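Local atomic coordinates of telomerase reverse transcriptase (PDB entry 4LMO), a protein that elongates telomeres as a reverse transcriptase, copying a template within the enzyme's RNA component, and is represented here by its RNA-binding domain. Residues E137-R151 against E168-W180. Numbering follows the deposited sequence.
Sequences ELWGSEHNRLLYFAR and ELMWKIKVNNCDW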
# COMPACT_ATOMS: atom_id res chain seq x y z
N GLU A 137 -11.55 13.33 3.30
CA GLU A 137 -12.86 13.30 2.65
C GLU A 137 -13.15 12.00 1.90
O GLU A 137 -14.31 11.67 1.65
CB GLU A 137 -13.10 14.53 1.76
CG GLU A 137 -11.90 15.00 0.95
CD GLU A 137 -11.13 16.13 1.61
OE1 GLU A 137 -11.28 17.29 1.17
OE2 GLU A 137 -10.36 15.86 2.56
N LEU A 138 -12.09 11.26 1.55
CA LEU A 138 -12.23 9.96 0.90
C LEU A 138 -12.77 8.88 1.83
O LEU A 138 -13.44 7.94 1.38
CB LEU A 138 -10.90 9.50 0.27
CG LEU A 138 -10.51 10.05 -1.10
CD1 LEU A 138 -9.15 9.52 -1.51
CD2 LEU A 138 -11.55 9.72 -2.17
N TRP A 139 -12.47 9.00 3.12
CA TRP A 139 -12.99 8.09 4.14
C TRP A 139 -14.49 8.21 4.29
O TRP A 139 -15.16 7.23 4.59
CB TRP A 139 -12.32 8.33 5.50
CG TRP A 139 -10.86 7.98 5.53
CD1 TRP A 139 -9.78 8.85 5.74
CD2 TRP A 139 -10.24 6.66 5.35
NE1 TRP A 139 -8.59 8.17 5.71
CE2 TRP A 139 -8.79 6.86 5.47
CE3 TRP A 139 -10.73 5.38 5.11
CZ2 TRP A 139 -7.89 5.81 5.36
CZ3 TRP A 139 -9.81 4.32 4.99
CH2 TRP A 139 -8.43 4.54 5.12
N GLY A 140 -15.01 9.41 4.06
CA GLY A 140 -16.44 9.67 4.18
C GLY A 140 -16.83 10.16 5.56
O GLY A 140 -17.59 11.13 5.69
N SER A 141 -16.32 9.49 6.59
CA SER A 141 -16.57 9.84 7.98
C SER A 141 -15.48 9.32 8.91
O SER A 141 -14.69 8.45 8.53
CB SER A 141 -17.93 9.31 8.44
OG SER A 141 -17.96 7.89 8.39
N GLU A 142 -15.46 9.85 10.13
CA GLU A 142 -14.55 9.40 11.18
C GLU A 142 -14.86 7.95 11.57
O GLU A 142 -13.96 7.16 11.86
CB GLU A 142 -14.65 10.32 12.39
CG GLU A 142 -13.49 10.23 13.38
CD GLU A 142 -12.22 10.93 12.90
OE1 GLU A 142 -12.23 11.57 11.82
OE2 GLU A 142 -11.20 10.83 13.60
N HIS A 143 -16.15 7.62 11.55
CA HIS A 143 -16.63 6.25 11.76
C HIS A 143 -16.06 5.29 10.75
O HIS A 143 -15.63 4.19 11.11
CB HIS A 143 -18.15 6.24 11.76
CG HIS A 143 -18.76 4.87 11.62
ND1 HIS A 143 -19.21 4.40 10.44
CD2 HIS A 143 -18.99 3.87 12.56
CE1 HIS A 143 -19.71 3.16 10.62
NE2 HIS A 143 -19.57 2.84 11.92
N ASN A 144 -16.05 5.68 9.48
CA ASN A 144 -15.54 4.83 8.40
C ASN A 144 -14.02 4.63 8.42
O ASN A 144 -13.54 3.54 8.09
CB ASN A 144 -15.99 5.35 7.02
CG ASN A 144 -17.44 4.98 6.70
OD1 ASN A 144 -17.96 5.36 5.65
ND2 ASN A 144 -18.08 4.24 7.59
N ARG A 145 -13.27 5.66 8.79
CA ARG A 145 -11.82 5.54 8.90
C ARG A 145 -11.42 4.59 10.03
O ARG A 145 -10.50 3.79 9.87
CB ARG A 145 -11.16 6.91 9.10
CG ARG A 145 -9.66 6.90 8.81
CD ARG A 145 -8.93 8.10 9.39
NE ARG A 145 -8.82 8.01 10.85
CZ ARG A 145 -9.41 8.85 11.70
NH1 ARG A 145 -10.15 9.85 11.24
NH2 ARG A 145 -9.26 8.69 13.01
N LEU A 146 -12.12 4.69 11.15
CA LEU A 146 -11.83 3.88 12.33
C LEU A 146 -12.18 2.40 12.15
O LEU A 146 -11.43 1.53 12.58
CB LEU A 146 -12.52 4.44 13.58
CG LEU A 146 -11.95 5.73 14.18
CD1 LEU A 146 -12.90 6.31 15.21
CD2 LEU A 146 -10.57 5.51 14.79
N LEU A 147 -13.32 2.13 11.51
CA LEU A 147 -13.69 0.76 11.16
C LEU A 147 -12.66 0.11 10.24
O LEU A 147 -12.33 -1.07 10.40
CB LEU A 147 -15.07 0.70 10.50
CG LEU A 147 -16.27 0.29 11.36
CD1 LEU A 147 -17.53 0.29 10.52
CD2 LEU A 147 -16.06 -1.08 11.99
N TYR A 148 -12.17 0.90 9.29
CA TYR A 148 -11.21 0.40 8.31
C TYR A 148 -9.85 0.16 8.95
O TYR A 148 -9.18 -0.83 8.63
CB TYR A 148 -11.10 1.35 7.12
CG TYR A 148 -10.36 0.75 5.96
CD1 TYR A 148 -11.01 -0.07 5.04
CD2 TYR A 148 -8.99 0.99 5.78
CE1 TYR A 148 -10.33 -0.63 3.97
CE2 TYR A 148 -8.30 0.43 4.72
CZ TYR A 148 -8.97 -0.38 3.82
OH TYR A 148 -8.29 -0.93 2.76
N PHE A 149 -9.44 1.06 9.84
CA PHE A 149 -8.18 0.92 10.57
C PHE A 149 -8.18 -0.35 11.42
O PHE A 149 -7.15 -1.03 11.54
CB PHE A 149 -7.92 2.15 11.44
CG PHE A 149 -7.31 3.32 10.71
CD1 PHE A 149 -7.41 3.43 9.32
CD2 PHE A 149 -6.65 4.32 11.41
CE1 PHE A 149 -6.85 4.51 8.65
CE2 PHE A 149 -6.09 5.40 10.75
CZ PHE A 149 -6.19 5.50 9.37
N ALA A 150 -9.34 -0.68 11.98
CA ALA A 150 -9.52 -1.91 12.75
C ALA A 150 -9.45 -3.15 11.85
O ALA A 150 -8.99 -4.21 12.28
CB ALA A 150 -10.84 -1.88 13.51
N ARG A 151 -9.91 -3.01 10.61
CA ARG A 151 -9.88 -4.10 9.63
C ARG A 151 -8.45 -4.40 9.20
O ARG A 151 -8.10 -5.56 8.99
CB ARG A 151 -10.74 -3.77 8.41
CG ARG A 151 -12.21 -3.55 8.72
CD ARG A 151 -12.94 -4.86 8.99
NE ARG A 151 -14.07 -4.70 9.90
CZ ARG A 151 -15.24 -4.13 9.58
NH1 ARG A 151 -15.45 -3.62 8.37
NH2 ARG A 151 -16.19 -4.05 10.49
N GLU A 168 -16.06 -8.58 4.53
CA GLU A 168 -15.57 -8.31 5.88
C GLU A 168 -15.00 -6.90 5.97
O GLU A 168 -15.11 -6.23 7.00
CB GLU A 168 -14.50 -9.33 6.28
CG GLU A 168 -15.03 -10.74 6.49
CD GLU A 168 -13.92 -11.78 6.62
OE1 GLU A 168 -12.74 -11.39 6.75
OE2 GLU A 168 -14.23 -12.99 6.59
N LEU A 169 -14.39 -6.45 4.88
CA LEU A 169 -13.78 -5.12 4.81
C LEU A 169 -14.84 -4.02 4.82
O LEU A 169 -14.65 -2.97 5.44
CB LEU A 169 -12.91 -5.02 3.55
CG LEU A 169 -11.74 -4.03 3.54
CD1 LEU A 169 -10.73 -4.35 4.63
CD2 LEU A 169 -11.07 -4.02 2.17
N MET A 170 -15.97 -4.28 4.15
CA MET A 170 -17.03 -3.29 3.97
C MET A 170 -18.09 -3.34 5.07
O MET A 170 -18.98 -2.49 5.11
CB MET A 170 -17.72 -3.49 2.61
CG MET A 170 -16.86 -3.20 1.39
SD MET A 170 -16.82 -1.46 0.93
CE MET A 170 -18.55 -1.12 0.61
N TRP A 171 -18.00 -4.34 5.95
CA TRP A 171 -19.04 -4.58 6.94
C TRP A 171 -19.25 -3.41 7.87
O TRP A 171 -18.33 -2.99 8.57
CB TRP A 171 -18.77 -5.85 7.73
CG TRP A 171 -19.92 -6.29 8.60
CD1 TRP A 171 -21.28 -6.30 8.28
CD2 TRP A 171 -19.86 -6.80 9.98
NE1 TRP A 171 -22.03 -6.76 9.32
CE2 TRP A 171 -21.25 -7.09 10.37
CE3 TRP A 171 -18.83 -7.06 10.89
CZ2 TRP A 171 -21.57 -7.59 11.63
CZ3 TRP A 171 -19.17 -7.56 12.15
CH2 TRP A 171 -20.50 -7.82 12.51
N LYS A 172 -20.47 -2.89 7.85
CA LYS A 172 -20.90 -1.74 8.67
C LYS A 172 -20.29 -0.40 8.25
O LYS A 172 -20.46 0.60 8.94
CB LYS A 172 -20.67 -1.99 10.17
CG LYS A 172 -21.66 -2.96 10.81
CD LYS A 172 -21.39 -3.15 12.29
CE LYS A 172 -20.13 -3.96 12.54
NZ LYS A 172 -19.90 -4.21 13.99
N ILE A 173 -19.58 -0.39 7.12
CA ILE A 173 -19.15 0.87 6.51
C ILE A 173 -20.40 1.58 6.00
O ILE A 173 -21.25 0.97 5.36
CB ILE A 173 -18.14 0.64 5.36
CG1 ILE A 173 -16.80 0.11 5.90
CG2 ILE A 173 -17.94 1.90 4.53
CD1 ILE A 173 -15.93 1.12 6.63
N LYS A 174 -20.51 2.87 6.31
CA LYS A 174 -21.61 3.68 5.84
C LYS A 174 -21.26 4.27 4.47
O LYS A 174 -20.54 5.27 4.38
CB LYS A 174 -21.95 4.79 6.84
CG LYS A 174 -22.47 4.30 8.18
CD LYS A 174 -22.52 5.44 9.19
CE LYS A 174 -22.88 4.95 10.59
NZ LYS A 174 -24.35 4.77 10.76
N VAL A 175 -21.77 3.64 3.42
CA VAL A 175 -21.48 4.02 2.03
C VAL A 175 -21.83 5.48 1.75
O VAL A 175 -21.06 6.21 1.12
CB VAL A 175 -22.20 3.08 1.03
CG1 VAL A 175 -21.98 3.53 -0.41
CG2 VAL A 175 -21.74 1.64 1.22
N ASN A 176 -22.99 5.92 2.25
CA ASN A 176 -23.51 7.25 1.96
C ASN A 176 -22.79 8.41 2.65
O ASN A 176 -23.02 9.57 2.31
CB ASN A 176 -25.02 7.30 2.19
CG ASN A 176 -25.81 6.50 1.16
OD1 ASN A 176 -25.34 6.27 0.04
ND2 ASN A 176 -27.01 6.08 1.53
N ASN A 177 -21.91 8.09 3.61
CA ASN A 177 -21.02 9.08 4.21
C ASN A 177 -20.04 9.66 3.19
O ASN A 177 -19.58 10.79 3.33
CB ASN A 177 -20.24 8.48 5.38
CG ASN A 177 -21.09 8.26 6.62
OD1 ASN A 177 -22.27 8.61 6.65
ND2 ASN A 177 -20.49 7.67 7.64
N CYS A 178 -19.73 8.87 2.16
CA CYS A 178 -18.79 9.27 1.13
C CYS A 178 -19.49 10.05 0.03
O CYS A 178 -20.13 9.47 -0.86
CB CYS A 178 -18.10 8.03 0.54
SG CYS A 178 -17.47 6.87 1.78
N ASP A 179 -19.36 11.38 0.09
CA ASP A 179 -19.94 12.28 -0.90
C ASP A 179 -19.29 12.11 -2.28
O ASP A 179 -19.94 12.30 -3.31
CB ASP A 179 -19.80 13.74 -0.46
CG ASP A 179 -20.88 14.17 0.54
OD1 ASP A 179 -21.54 13.30 1.15
OD2 ASP A 179 -21.06 15.39 0.71
N TRP A 180 -18.00 11.75 -2.27
CA TRP A 180 -17.21 11.65 -3.50
C TRP A 180 -17.66 10.56 -4.44
O TRP A 180 -17.20 10.50 -5.58
CB TRP A 180 -15.73 11.49 -3.16
CG TRP A 180 -15.37 10.19 -2.49
CD1 TRP A 180 -15.39 9.89 -1.13
CD2 TRP A 180 -14.91 8.95 -3.14
NE1 TRP A 180 -15.00 8.60 -0.90
CE2 TRP A 180 -14.69 7.98 -2.06
CE3 TRP A 180 -14.67 8.56 -4.45
CZ2 TRP A 180 -14.25 6.69 -2.31
CZ3 TRP A 180 -14.23 7.25 -4.69
CH2 TRP A 180 -14.02 6.34 -3.64
O HOH W 1 -16.83 12.53 0.64
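Arg151 on Trp171 and Leu138 on Trp180 mark the two ends of a mixed polar and apolar contact that joins helix 142-158, and the short helix 136-139, to segment 168-180, which runs back antiparallel in the largely helical telomerase RNA-binding domain. From residue 171 on, this segment probably belongs to the region contacting the RNA template, as in related telomerases. At the type II beta turn from Met170 to Ile173, the guanidinium of Arg151 meets Trp171 O end-on with NH1 (3.0 Å) and NH2 (3.1 Å), the oxygen near its plane. NH1 also reaches Leu169 O in a weak bond; a bend at chi2 (-76°) turns the group's edge toward these carbonyls. A leucine in place of Arg151 would probably leave Trp171 O without its two donors and the turn freer to shift. Tyr148 CE1 packs on Leu169 CG, while Tyr148 OH is hydrogen-bonded to Leu205 O of helix 191-220. Midway, Lys174 CE lies over one face of the His143 ring. Ser141, N-cap of helix 142-158, accepts at OG from both Asn144 N and Asn177 ND2, the latter 2.6 Å away. Gly140 has positive phi, and a CB there would collide with Cys178 SG. At the far end Trp180 NE1 donates to Leu138 O (2.8 Å), and Leu138 CD2 sits 3.6 Å from the centroid of the Trp180 five-membered ring, a CH-pi contact almost straight above its face.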